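Local coordinates for protein mandelate racemase/muconate lactonizing enzyme (Roseovarius nubinhibens, PDB 2QDD) that is of unknown function but, as a magnesium-binding member of the enolase superfamily, probably acts on a carboxylate substrate by abstracting a proton next to the carboxylate, at residues His63-Gly66 and Leu67-Gly70; Asp87-Asn90 and Arg91-Leu95; Arg276-Gln279 and Ile280-Gly284. All blocks are in the same frame, centred on the assembly; numbering follows the deposited sequence.

Contact 1 of 3, residues His63-Gly66 and Leu67-Gly70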
ATOM      1  N   HIS A  63      -2.520 -25.582 -28.885  1.00 24.10           N
ATOM      2  CA  HIS A  63      -3.142 -26.639 -29.681  1.00 23.11           C
ATOM      3  C   HIS A  63      -2.165 -27.191 -30.710  1.00 26.20           C
ATOM      4  O   HIS A  63      -1.317 -26.455 -31.233  1.00 31.12           O
ATOM      5  CB  HIS A  63      -4.453 -26.175 -30.348  1.00 26.47           C
ATOM      6  CG  HIS A  63      -4.302 -25.034 -31.310  1.00 30.95           C
ATOM      7  ND1 HIS A  63      -4.997 -24.979 -32.500  1.00 33.13           N
ATOM      8  CD2 HIS A  63      -3.561 -23.900 -31.257  1.00 27.52           C
ATOM      9  CE1 HIS A  63      -4.681 -23.869 -33.144  1.00 32.90           C
ATOM     10  NE2 HIS A  63      -3.815 -23.195 -32.410  1.00 30.59           N
ATOM     11  N   GLY A  64      -2.279 -28.496 -30.966  1.00 27.65           N
ATOM     12  CA  GLY A  64      -1.505 -29.207 -31.994  1.00 24.21           C
ATOM     13  C   GLY A  64      -1.348 -28.552 -33.362  1.00 26.63           C
ATOM     14  O   GLY A  64      -0.215 -28.334 -33.803  1.00 26.54           O
ATOM     15  N   PRO A  65      -2.471 -28.237 -34.050  1.00 25.05           N
ATOM     16  CA  PRO A  65      -2.355 -27.549 -35.343  1.00 29.27           C
ATOM     17  C   PRO A  65      -1.664 -26.184 -35.271  1.00 29.59           C
ATOM     18  O   PRO A  65      -0.938 -25.816 -36.196  1.00 31.45           O
ATOM     19  CB  PRO A  65      -3.812 -27.399 -35.801  1.00 29.07           C
ATOM     20  CG  PRO A  65      -4.566 -28.428 -35.035  1.00 27.64           C
ATOM     21  CD  PRO A  65      -3.881 -28.519 -33.715  1.00 23.16           C
ATOM     22  N   GLY A  66      -1.865 -25.457 -34.173  1.00 28.66           N
ATOM     23  CA  GLY A  66      -1.157 -24.193 -33.955  1.00 25.34           C
ATOM     24  C   GLY A  66       0.324 -24.345 -33.696  1.00 22.21           C
ATOM     25  O   GLY A  66       1.113 -23.473 -34.062  1.00 30.15           O
ATOM     26  N   LEU A  67       0.697 -25.455 -33.065  1.00 26.95           N
ATOM     27  CA  LEU A  67       2.100 -25.763 -32.787  1.00 27.92           C
ATOM     28  C   LEU A  67       2.889 -25.957 -34.079  1.00 32.69           C
ATOM     29  O   LEU A  67       3.970 -25.387 -34.250  1.00 35.11           O
ATOM     30  CB  LEU A  67       2.214 -27.006 -31.893  1.00 29.81           C
ATOM     31  CG  LEU A  67       3.312 -27.036 -30.826  1.00 28.89           C
ATOM     32  CD1 LEU A  67       2.939 -27.980 -29.685  1.00 33.11           C
ATOM     33  CD2 LEU A  67       4.677 -27.394 -31.388  1.00 28.49           C
ATOM     34  N   ARG A  68       2.331 -26.746 -34.992  1.00 36.79           N
ATOM     35  CA  ARG A  68       2.957 -26.989 -36.289  1.00 31.86           C
ATOM     36  C   ARG A  68       2.959 -25.765 -37.196  1.00 29.65           C
ATOM     37  O   ARG A  68       3.947 -25.521 -37.896  1.00 34.92           O
ATOM     38  CB  ARG A  68       2.317 -28.196 -36.970  1.00 35.83           C
ATOM     39  CG  ARG A  68       2.644 -29.511 -36.260  1.00 37.15           C
ATOM     40  CD  ARG A  68       1.969 -30.701 -36.913  1.00 40.59           C
ATOM     41  NE  ARG A  68       0.526 -30.733 -36.675  1.00 37.69           N
ATOM     42  CZ  ARG A  68      -0.054 -31.324 -35.634  1.00 41.30           C
ATOM     43  NH1 ARG A  68       0.683 -31.931 -34.711  1.00 42.55           N
ATOM     44  NH2 ARG A  68      -1.374 -31.304 -35.513  1.00 29.48           N
ATOM     45  N   ALA A  69       1.871 -24.986 -37.161  1.00 31.90           N
ATOM     46  CA  ALA A  69       1.807 -23.683 -37.849  1.00 28.92           C
ATOM     47  C   ALA A  69       2.827 -22.678 -37.327  1.00 28.28           C
ATOM     48  O   ALA A  69       3.413 -21.925 -38.100  1.00 33.93           O
ATOM     49  CB  ALA A  69       0.395 -23.095 -37.785  1.00 29.48           C
ATOM     50  N   GLY A  70       3.040 -22.683 -36.012  1.00 31.82           N
ATOM     51  CA  GLY A  70       4.064 -21.857 -35.382  1.00 25.12           C
ATOM     52  C   GLY A  70       5.478 -22.214 -35.794  1.00 25.92           C
ATOM     53  O   GLY A  70       6.285 -21.319 -36.068  1.00 28.86           O
TER
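H63 O accepts the backbone N-H of L67 at 2.9 Å, and because H63 occupies the N-cap position this bond opens the helix that runs through residues 64-78. The next carbonyls continue the i to i+4 pattern: R68 N gives to G64 O with an N-H...O angle of 164°, A69 N gives to P65 O, and G70 N reaches G66 O at 2.9 Å. L67 N also makes a weak bond to G64 O, so the amide is shared between two acceptors in the first turn.

The R68 side chain then folds back over this turn. With CG beside its own backbone N (chi1 -69°) and a bend at chi3 (-72°), the guanidinium returns toward the helix start and lays one face on the G64 peptide, G64 O lying 3.5 Å above the plane over its centre. R68 NH2 approaches P65 N to 3.6 Å, whereas R68 NH1 forms a salt bridge with D34 OD2 on strand 29-42. The helix thereby packs on the antiparallel sheet of the N-terminal capping domain, a unit shared by the enolase superfamily.

Across the turn, the H63 ring curls beneath G66, whose N sits 3.3 Å above the ring plane over its centre. A side chain on G66 would clash with H63 NE2, so the absence of one lets the imidazole lie this close. ND1 of the same ring bonds to T73 OG1 of a second subunit, and the ring meets H100 of that subunit edge-to-face. Further out, L67 CB rests against G64 O at 3.4 Å, A69 CB lies equally near P65 O, and the leucine packs onto Y102 and P106 of helix 101-119.

Contact 2 of 3, residues Asp87-Asn90 and Arg91-Leu95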
ATOM      1  N   ASP A  87      20.247 -18.766 -25.110  1.00 32.45           N
ATOM      2  CA  ASP A  87      19.552 -17.516 -24.833  1.00 30.66           C
ATOM      3  C   ASP A  87      19.303 -16.729 -26.112  1.00 32.27           C
ATOM      4  O   ASP A  87      18.244 -16.126 -26.270  1.00 36.91           O
ATOM      5  CB  ASP A  87      20.328 -16.664 -23.826  1.00 31.63           C
ATOM      6  CG  ASP A  87      20.375 -17.283 -22.435  1.00 45.41           C
ATOM      7  OD1 ASP A  87      19.318 -17.694 -21.907  1.00 54.37           O
ATOM      8  OD2 ASP A  87      21.479 -17.350 -21.859  1.00 57.24           O
ATOM      9  N   HIS A  88      20.275 -16.753 -27.025  1.00 31.69           N
ATOM     10  CA  HIS A  88      20.136 -16.109 -28.333  1.00 30.69           C
ATOM     11  C   HIS A  88      19.042 -16.728 -29.207  1.00 28.56           C
ATOM     12  O   HIS A  88      18.282 -16.006 -29.845  1.00 29.62           O
ATOM     13  CB  HIS A  88      21.466 -16.114 -29.081  1.00 30.53           C
ATOM     14  CG  HIS A  88      21.352 -15.674 -30.506  1.00 35.57           C
ATOM     15  ND1 HIS A  88      21.149 -14.358 -30.860  1.00 37.80           N
ATOM     16  CD2 HIS A  88      21.408 -16.373 -31.664  1.00 33.73           C
ATOM     17  CE1 HIS A  88      21.090 -14.264 -32.177  1.00 44.03           C
ATOM     18  NE2 HIS A  88      21.244 -15.473 -32.688  1.00 43.40           N
ATOM     19  N   VAL A  89      18.977 -18.059 -29.230  1.00 29.98           N
ATOM     20  CA  VAL A  89      17.928 -18.787 -29.943  1.00 28.21           C
ATOM     21  C   VAL A  89      16.541 -18.397 -29.419  1.00 30.39           C
ATOM     22  O   VAL A  89      15.623 -18.153 -30.209  1.00 32.28           O
ATOM     23  CB  VAL A  89      18.165 -20.331 -29.880  1.00 28.99           C
ATOM     24  CG1 VAL A  89      16.925 -21.124 -30.314  1.00 30.78           C
ATOM     25  CG2 VAL A  89      19.354 -20.715 -30.744  1.00 33.95           C
ATOM     26  N   ASN A  90      16.413 -18.306 -28.092  1.00 31.54           N
ATOM     27  CA  ASN A  90      15.183 -17.839 -27.444  1.00 27.58           C
ATOM     28  C   ASN A  90      14.771 -16.417 -27.803  1.00 26.22           C
ATOM     29  O   ASN A  90      13.593 -16.163 -28.075  1.00 29.86           O
ATOM     30  CB  ASN A  90      15.273 -18.003 -25.929  1.00 32.81           C
ATOM     31  CG  ASN A  90      15.038 -19.434 -25.492  1.00 38.24           C
ATOM     32  OD1 ASN A  90      13.905 -19.834 -25.228  1.00 34.51           O
ATOM     33  ND2 ASN A  90      16.108 -20.217 -25.430  1.00 46.97           N
ATOM     34  N   ARG A  91      15.748 -15.512 -27.819  1.00 26.12           N
ATOM     35  CA  ARG A  91      15.565 -14.131 -28.275  1.00 29.32           C
ATOM     36  C   ARG A  91      15.033 -14.007 -29.701  1.00 30.02           C
ATOM     37  O   ARG A  91      14.093 -13.254 -29.943  1.00 33.23           O
ATOM     38  CB  ARG A  91      16.865 -13.335 -28.131  1.00 24.75           C
ATOM     39  CG  ARG A  91      17.159 -12.912 -26.705  1.00 30.67           C
ATOM     40  CD  ARG A  91      18.264 -11.873 -26.641  1.00 31.53           C
ATOM     41  NE  ARG A  91      19.601 -12.434 -26.857  1.00 37.42           N
ATOM     42  CZ  ARG A  91      20.346 -13.037 -25.928  1.00 44.16           C
ATOM     43  NH1 ARG A  91      19.901 -13.193 -24.682  1.00 34.25           N
ATOM     44  NH2 ARG A  91      21.552 -13.494 -26.254  1.00 33.86           N
ATOM     45  N   VAL A  92      15.642 -14.744 -30.629  1.00 31.31           N
ATOM     46  CA  VAL A  92      15.181 -14.812 -32.020  1.00 26.79           C
ATOM     47  C   VAL A  92      13.731 -15.295 -32.132  1.00 31.03           C
ATOM     48  O   VAL A  92      12.913 -14.633 -32.775  1.00 32.29           O
ATOM     49  CB  VAL A  92      16.141 -15.666 -32.898  1.00 28.73           C
ATOM     50  CG1 VAL A  92      15.540 -15.929 -34.279  1.00 23.37           C
ATOM     51  CG2 VAL A  92      17.502 -14.965 -33.031  1.00 22.20           C
ATOM     52  N   MET A  93      13.416 -16.424 -31.488  1.00 28.51           N
ATOM     53  CA  MET A  93      12.041 -16.933 -31.411  1.00 29.64           C
ATOM     54  C   MET A  93      11.035 -15.906 -30.869  1.00 31.63           C
ATOM     55  O   MET A  93       9.940 -15.767 -31.414  1.00 31.08           O
ATOM     56  CB  MET A  93      11.966 -18.210 -30.568  1.00 29.64           C
ATOM     57  CG  MET A  93      12.671 -19.428 -31.156  1.00 27.62           C
ATOM     58  SD  MET A  93      12.119 -20.967 -30.388  1.00 29.29           S
ATOM     59  CE  MET A  93      12.896 -20.877 -28.773  1.00 28.30           C
ATOM     60  N   ASP A  94      11.417 -15.193 -29.807  1.00 32.94           N
ATOM     61  CA  ASP A  94      10.557 -14.168 -29.195  1.00 35.80           C
ATOM     62  C   ASP A  94      10.402 -12.926 -30.075  1.00 29.60           C
ATOM     63  O   ASP A  94       9.364 -12.272 -30.052  1.00 31.95           O
ATOM     64  CB  ASP A  94      11.090 -13.756 -27.816  1.00 37.25           C
ATOM     65  CG  ASP A  94      10.890 -14.835 -26.753  1.00 43.72           C
ATOM     66  OD1 ASP A  94      10.029 -15.724 -26.921  1.00 42.87           O
ATOM     67  OD2 ASP A  94      11.600 -14.784 -25.728  1.00 43.77           O
ATOM     68  N   LEU A  95      11.447 -12.614 -30.834  1.00 30.79           N
ATOM     69  CA  LEU A  95      11.428 -11.541 -31.826  1.00 34.66           C
ATOM     70  C   LEU A  95      10.501 -11.870 -32.996  1.00 36.67           C
ATOM     71  O   LEU A  95       9.767 -11.005 -33.480  1.00 34.10           O
ATOM     72  CB  LEU A  95      12.844 -11.296 -32.355  1.00 34.03           C
ATOM     73  CG  LEU A  95      13.381  -9.868 -32.357  1.00 46.89           C
ATOM     74  CD1 LEU A  95      14.895  -9.877 -32.179  1.00 48.83           C
ATOM     75  CD2 LEU A  95      12.988  -9.146 -33.638  1.00 54.96           C
TER
HETATM   76  O   HOH W   1      20.031 -12.102 -29.624  1.00 50.48           O
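H88 and R91 are joined through a water that lies 2.8 Å from H88 ND1 and accepts from R91 NE at the same distance, in the guanidinium plane at its edge. H88 ND1 and R91 NE are 4.7 Å apart, too far for direct contact, so the solvent molecule spans the gap. Among the other polar ends, N90 ND2 bonds to L86 O and D108 OD1, while D94 forms salt bridges with K104 and R276.

The backbone bonds are those of a regular alpha-helix. R91 N, V92 N, M93 N and D94 N give in turn to the carbonyl oxygens of D87, H88, V89 and N90, and the V89 bond is nearly straight at 175°.

The R91 side chain bends at chi3 (-75°), which turns its guanidinium back over the preceding turn; D87 O lies 3.6 Å above its plane over the centre, with H88 N on the same face nearer the rim. D87 OD2 stays 5.3 Å from R91 NH1, so this pair of opposite charges forms no salt bridge; the carboxylate has a long, weak ion pair with R278 of a third subunit. The imidazole of H88 has CG opposite the backbone N (chi1 171°) and offers one face to V92 CG2, a CH-pi contact 4.0 Å from the ring centroid.

The apolar pair is M93 CE and V89 CG1, 4.3 Å apart. The M93 side chain also runs alongside that of N90, with M93 CE 3.8 Å from N90 OD1.

V89 and M93 pack on helix 101-119, whereas D87 and N90 touch T275 of helix 274-287, placing this helix of the capping domain at the junction with the C-terminal barrel of the enolase superfamily fold.

Contact 3 of 3, residues Arg276-Gln279 and Ile280-Gly284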
ATOM      1  N   ARG A 276      13.526 -20.927 -20.286  1.00 24.77           N
ATOM      2  CA  ARG A 276      12.569 -20.129 -19.526  1.00 24.30           C
ATOM      3  C   ARG A 276      12.202 -20.799 -18.197  1.00 24.12           C
ATOM      4  O   ARG A 276      12.095 -20.127 -17.174  1.00 22.76           O
ATOM      5  CB  ARG A 276      11.317 -19.836 -20.362  1.00 23.49           C
ATOM      6  CG  ARG A 276      11.562 -18.979 -21.623  1.00 28.27           C
ATOM      7  CD  ARG A 276      11.679 -17.493 -21.315  1.00 28.01           C
ATOM      8  NE  ARG A 276      12.029 -16.705 -22.498  1.00 41.34           N
ATOM      9  CZ  ARG A 276      13.269 -16.354 -22.842  1.00 41.62           C
ATOM     10  NH1 ARG A 276      13.472 -15.631 -23.936  1.00 42.08           N
ATOM     11  NH2 ARG A 276      14.308 -16.719 -22.104  1.00 39.27           N
ATOM     12  N   ALA A 277      12.041 -22.120 -18.217  1.00 22.72           N
ATOM     13  CA  ALA A 277      11.691 -22.893 -17.013  1.00 24.33           C
ATOM     14  C   ALA A 277      12.775 -22.889 -15.935  1.00 21.77           C
ATOM     15  O   ALA A 277      12.458 -22.825 -14.751  1.00 22.83           O
ATOM     16  CB  ALA A 277      11.306 -24.309 -17.376  1.00 17.91           C
ATOM     17  N   ARG A 278      14.041 -22.915 -16.353  1.00 23.92           N
ATOM     18  CA  ARG A 278      15.190 -22.829 -15.436  1.00 24.34           C
ATOM     19  C   ARG A 278      15.283 -21.492 -14.689  1.00 24.48           C
ATOM     20  O   ARG A 278      15.570 -21.470 -13.485  1.00 28.21           O
ATOM     21  CB  ARG A 278      16.500 -23.093 -16.189  1.00 24.08           C
ATOM     22  CG  ARG A 278      17.750 -23.125 -15.320  1.00 25.47           C
ATOM     23  CD  ARG A 278      18.787 -22.146 -15.837  1.00 31.77           C
ATOM     24  NE  ARG A 278      20.062 -22.799 -16.123  1.00 41.42           N
ATOM     25  CZ  ARG A 278      20.831 -22.518 -17.173  1.00 46.08           C
ATOM     26  NH1 ARG A 278      21.974 -23.165 -17.351  1.00 48.73           N
ATOM     27  NH2 ARG A 278      20.459 -21.590 -18.050  1.00 43.36           N
ATOM     28  N   GLN A 279      15.048 -20.388 -15.400  1.00 20.07           N
ATOM     29  CA  GLN A 279      14.992 -19.061 -14.774  1.00 22.44           C
ATOM     30  C   GLN A 279      13.918 -18.968 -13.687  1.00 16.77           C
ATOM     31  O   GLN A 279      14.170 -18.435 -12.606  1.00 21.97           O
ATOM     32  CB  GLN A 279      14.791 -17.944 -15.811  1.00 20.67           C
ATOM     33  CG  GLN A 279      14.972 -16.539 -15.195  1.00 27.05           C
ATOM     34  CD  GLN A 279      14.418 -15.382 -16.025  1.00 27.23           C
ATOM     35  OE1 GLN A 279      14.827 -14.234 -15.834  1.00 35.26           O
ATOM     36  NE2 GLN A 279      13.485 -15.670 -16.931  1.00 29.78           N
ATOM     37  N   ILE A 280      12.734 -19.496 -13.986  1.00 16.17           N
ATOM     38  CA  ILE A 280      11.636 -19.619 -13.019  1.00 18.64           C
ATOM     39  C   ILE A 280      11.984 -20.519 -11.823  1.00 17.34           C
ATOM     40  O   ILE A 280      11.702 -20.171 -10.670  1.00 17.79           O
ATOM     41  CB  ILE A 280      10.346 -20.102 -13.723  1.00 19.15           C
ATOM     42  CG1 ILE A 280       9.880 -19.038 -14.717  1.00 19.57           C
ATOM     43  CG2 ILE A 280       9.234 -20.424 -12.713  1.00 17.53           C
ATOM     44  CD1 ILE A 280       9.033 -19.582 -15.835  1.00 27.42           C
ATOM     45  N   ARG A 281      12.613 -21.655 -12.109  1.00 20.27           N
ATOM     46  CA  ARG A 281      13.081 -22.582 -11.076  1.00 20.83           C
ATOM     47  C   ARG A 281      14.034 -21.904 -10.100  1.00 22.14           C
ATOM     48  O   ARG A 281      13.875 -22.024  -8.883  1.00 28.27           O
ATOM     49  CB  ARG A 281      13.769 -23.796 -11.715  1.00 22.07           C
ATOM     50  CG  ARG A 281      13.984 -24.976 -10.757  1.00 19.37           C
ATOM     51  CD  ARG A 281      15.341 -24.934 -10.052  1.00 21.62           C
ATOM     52  NE  ARG A 281      16.486 -24.813 -10.967  1.00 24.26           N
ATOM     53  CZ  ARG A 281      17.098 -25.841 -11.549  1.00 28.23           C
ATOM     54  NH1 ARG A 281      16.666 -27.078 -11.344  1.00 29.07           N
ATOM     55  NH2 ARG A 281      18.143 -25.634 -12.344  1.00 22.95           N
ATOM     56  N   ASP A 282      15.026 -21.212 -10.651  1.00 21.80           N
ATOM     57  CA  ASP A 282      16.022 -20.485  -9.879  1.00 25.43           C
ATOM     58  C   ASP A 282      15.417 -19.336  -9.070  1.00 25.13           C
ATOM     59  O   ASP A 282      15.839 -19.082  -7.941  1.00 25.50           O
ATOM     60  CB  ASP A 282      17.112 -19.946 -10.814  1.00 27.64           C
ATOM     61  CG  ASP A 282      18.044 -21.048 -11.346  1.00 38.47           C
ATOM     62  OD1 ASP A 282      17.907 -22.237 -10.957  1.00 33.37           O
ATOM     63  OD2 ASP A 282      18.931 -20.709 -12.157  1.00 38.11           O
ATOM     64  N   PHE A 283      14.440 -18.644  -9.653  1.00 25.36           N
ATOM     65  CA  PHE A 283      13.658 -17.649  -8.925  1.00 23.38           C
ATOM     66  C   PHE A 283      12.942 -18.279  -7.728  1.00 24.22           C
ATOM     67  O   PHE A 283      12.997 -17.740  -6.624  1.00 24.00           O
ATOM     68  CB  PHE A 283      12.654 -16.938  -9.845  1.00 20.97           C
ATOM     69  CG  PHE A 283      11.797 -15.923  -9.134  1.00 21.15           C
ATOM     70  CD1 PHE A 283      10.466 -16.195  -8.845  1.00 25.43           C
ATOM     71  CD2 PHE A 283      12.325 -14.698  -8.750  1.00 22.82           C
ATOM     72  CE1 PHE A 283       9.672 -15.268  -8.182  1.00 19.57           C
ATOM     73  CE2 PHE A 283      11.538 -13.762  -8.085  1.00 24.29           C
ATOM     74  CZ  PHE A 283      10.212 -14.047  -7.802  1.00 26.63           C
ATOM     75  N   GLY A 284      12.291 -19.421  -7.958  1.00 21.91           N
ATOM     76  CA  GLY A 284      11.592 -20.164  -6.906  1.00 16.82           C
ATOM     77  C   GLY A 284      12.469 -20.591  -5.743  1.00 20.59           C
ATOM     78  O   GLY A 284      12.063 -20.492  -4.587  1.00 28.51           O
TER
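A277 O, R278 O and Q279 O accept the backbone N of R281, D282 and F283 within 3.0 Å, while the I280 N to R276 O bond is weak at 3.3 Å, so the helical pattern continues with one longer step. D282 holds its carboxylate beside the backbone N (chi1 -73°), which brings D282 CG to 3.3 Å from R278 O; the R278 and D282 side chains run alongside each other. D282 OD1 receives R281 NE at 2.9 Å in a salt bridge, met nearly along its C-O axis and 13° out of the guanidinium plane. R281 NH2 comes 3.9 Å from R278 CG, and R281 NH1 bonds to S312 OG and T313 OG1. I280 extends CD1 to 3.4 Å from R276 O and packs onto F249 and I266 of the barrel. Replacing D282 by an alanine would probably leave R281 NE without its charged mate. R278 also meets R278 of a third subunit, with like charges close. Within this chain R278 NE lies 4.6 Å from D282 OD2, not in contact, so the carboxylate probably offsets part of the positive charge of R278 and R281.

How the contacts relate
Contacts 2 and 3 meet directly: D94 OD2 of contact 2 forms a 2.7 Å salt bridge with R276 NH1 of contact 3, and N90 CB packs against the same nitrogen at 3.6 Å, although their centres are about 17 Å apart. This pair ties the capping domain to the barrel, and both contacts also face the third subunit. Contact 1 stands apart, its nearest atoms about 8 Å from contact 2 and about 15 Å from contact 3; it shares the N-terminal domain with contact 2 and faces the second subunit. Contacts 1 and 2 lie away from the magnesium site, whereas the I280 side chain in contact 3 is about 10 Å from that of D243, a magnesium-binding residue of this protein, the metal being absent from this chain.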